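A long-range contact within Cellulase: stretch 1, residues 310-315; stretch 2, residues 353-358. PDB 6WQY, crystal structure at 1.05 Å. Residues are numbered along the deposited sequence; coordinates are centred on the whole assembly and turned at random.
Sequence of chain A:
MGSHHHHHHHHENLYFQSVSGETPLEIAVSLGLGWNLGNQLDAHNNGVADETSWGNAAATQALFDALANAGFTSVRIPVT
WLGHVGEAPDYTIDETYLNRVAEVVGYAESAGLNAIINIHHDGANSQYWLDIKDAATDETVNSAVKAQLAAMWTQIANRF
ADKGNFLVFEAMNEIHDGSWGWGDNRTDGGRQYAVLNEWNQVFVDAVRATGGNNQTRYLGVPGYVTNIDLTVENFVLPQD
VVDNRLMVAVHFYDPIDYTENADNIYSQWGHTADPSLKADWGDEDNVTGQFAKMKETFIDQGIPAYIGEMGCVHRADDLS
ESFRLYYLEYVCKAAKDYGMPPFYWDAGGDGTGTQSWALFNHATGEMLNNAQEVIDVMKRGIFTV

Stretch 1, residues 310-315: MGCVHR
Stretch 2 353-358: GTQSWA

This is a compact loop-to-loop contact in which one backbone hydrogen bond and one bridging water fix the main chains while V313 packs its CG1 methyl over the face of W357. Touching residues are at least 40 positions apart in sequence, and the contact buries 336 Å² in all. From G311 to H314 and from T354 to W357 the chains run 139° apart, roughly but not strictly antiparallel, with V313 CA 4.7 Å from W357 CA.

C312, V313 and H314 are extended (phi/psi -164/135, -76/156, -69/145). T354 (-104/6) and Q355 (-137/41) lead into S356, extended too (-93/122), before W357 turns to -92/-6. The direct bond runs from H314 N to S356 O, 3.0 Å and nearly linear at 174°. The same carbonyl oxygen lies 3.4 Å from V313 CA, a CA-H...O contact, so it serves two adjacent residues. Water 1 donates to H314 O and G353 O and accepts from S356 N, its oxygen 2.8 Å from each. The water thus gives H314 O a donor and ties it to G353 O and S356 N of the other stretch. H314 has chi1 t (174°), chi2 66°.

V313, chi1 m (-61°), places CG1 3.5 Å from the centroid of the W357 five-membered ring, 14° off the normal, a CH-pi contact. Its CG2 lies 3.8 Å from T354 O. W357 CB points away from stretch 1, but chi1 m (-55°) and chi2 87° bring the indole back. W357 CZ3 reaches 3.5 Å from G311 C, at the ring edge, and 3.5 Å from C312 N.

G311 adopts 151/-173, where a CB would jam against the preceding carbonyl O; an ideal CB would also sit tightly, 3.3 Å from W357 CZ3.

Each stretch also has a hydrogen bond within itself: R315 NH1 donates to V313 O at 3.1 Å, and A358 N to S356 OG at 3.3 Å, with S356 chi1 t (177°).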

# COMPACT_ATOMS: atom_id res chain seq x y z
N MET A 310 0.59 -7.06 1.19
CA MET A 310 0.35 -8.45 1.57
C MET A 310 1.61 -9.21 1.13
O MET A 310 2.47 -8.65 0.44
CB MET A 310 -0.94 -9.01 0.94
CG MET A 310 -1.08 -8.80 -0.55
SD MET A 310 -0.10 -9.88 -1.61
CE MET A 310 -0.83 -11.50 -1.27
N GLY A 311 1.74 -10.47 1.52
CA GLY A 311 2.83 -11.28 1.02
C GLY A 311 3.26 -12.34 2.01
O GLY A 311 2.63 -12.56 3.04
N CYS A 312 4.37 -13.02 1.67
CA CYS A 312 4.89 -14.11 2.48
C CYS A 312 6.33 -14.34 2.02
O CYS A 312 6.58 -14.40 0.82
CB CYS A 312 4.06 -15.38 2.26
SG CYS A 312 4.48 -16.75 3.34
N VAL A 313 7.25 -14.50 2.98
CA VAL A 313 8.66 -14.65 2.65
C VAL A 313 8.96 -16.05 2.10
O VAL A 313 8.27 -17.04 2.36
CB VAL A 313 9.59 -14.31 3.83
CG1 VAL A 313 9.40 -12.86 4.25
CG2 VAL A 313 9.38 -15.27 5.00
N HIS A 314 10.04 -16.12 1.34
CA HIS A 314 10.56 -17.33 0.71
C HIS A 314 11.12 -18.30 1.73
O HIS A 314 11.73 -17.92 2.73
CB HIS A 314 11.66 -16.90 -0.27
CG HIS A 314 12.41 -18.02 -0.92
ND1 HIS A 314 11.84 -18.91 -1.80
CD2 HIS A 314 13.73 -18.33 -0.88
CE1 HIS A 314 12.77 -19.74 -2.25
NE2 HIS A 314 13.92 -19.41 -1.70
N ARG A 315 10.93 -19.59 1.44
CA ARG A 315 11.57 -20.68 2.15
C ARG A 315 12.45 -21.46 1.18
O ARG A 315 12.00 -21.83 0.09
CB ARG A 315 10.54 -21.61 2.79
CG ARG A 315 10.09 -21.19 4.19
CD ARG A 315 9.17 -19.98 4.22
NE ARG A 315 8.64 -19.83 5.57
CZ ARG A 315 7.72 -18.94 5.94
NH1 ARG A 315 7.22 -18.07 5.06
NH2 ARG A 315 7.30 -18.91 7.20
N GLY A 353 18.78 -15.64 2.98
CA GLY A 353 18.28 -15.66 4.34
C GLY A 353 16.88 -16.21 4.43
O GLY A 353 16.30 -16.72 3.47
N THR A 354 16.33 -16.10 5.64
CA THR A 354 15.06 -16.73 5.98
C THR A 354 13.90 -15.76 6.02
O THR A 354 12.79 -16.15 6.41
CB THR A 354 15.19 -17.45 7.33
OG1 THR A 354 15.49 -16.49 8.36
CG2 THR A 354 16.27 -18.51 7.28
N GLN A 355 14.11 -14.50 5.63
CA GLN A 355 13.05 -13.50 5.67
C GLN A 355 13.06 -12.66 4.41
O GLN A 355 12.89 -11.43 4.47
CB GLN A 355 13.16 -12.62 6.91
CG GLN A 355 13.01 -13.37 8.23
CD GLN A 355 12.90 -12.43 9.41
OE1 GLN A 355 11.81 -12.15 9.90
NE2 GLN A 355 14.04 -11.92 9.87
N SER A 356 13.27 -13.28 3.25
CA SER A 356 13.38 -12.55 2.00
C SER A 356 12.03 -12.46 1.30
O SER A 356 11.41 -13.49 0.98
CB SER A 356 14.39 -13.18 1.05
OG SER A 356 14.39 -12.47 -0.18
N TRP A 357 11.59 -11.23 1.05
CA TRP A 357 10.40 -10.95 0.28
C TRP A 357 10.69 -10.77 -1.20
O TRP A 357 9.76 -10.61 -1.99
CB TRP A 357 9.77 -9.63 0.76
CG TRP A 357 9.45 -9.53 2.21
CD1 TRP A 357 10.29 -9.12 3.21
CD2 TRP A 357 8.19 -9.80 2.84
NE1 TRP A 357 9.64 -9.14 4.41
CE2 TRP A 357 8.35 -9.54 4.22
CE3 TRP A 357 6.95 -10.24 2.38
CZ2 TRP A 357 7.33 -9.71 5.14
CZ3 TRP A 357 5.93 -10.39 3.30
CH2 TRP A 357 6.13 -10.14 4.66
N ALA A 358 11.96 -10.77 -1.61
CA ALA A 358 12.31 -10.31 -2.94
C ALA A 358 11.86 -11.28 -4.03
O ALA A 358 12.13 -12.49 -3.95
CB ALA A 358 13.83 -10.14 -3.03
O HOH W 1 13.71 -16.00 2.71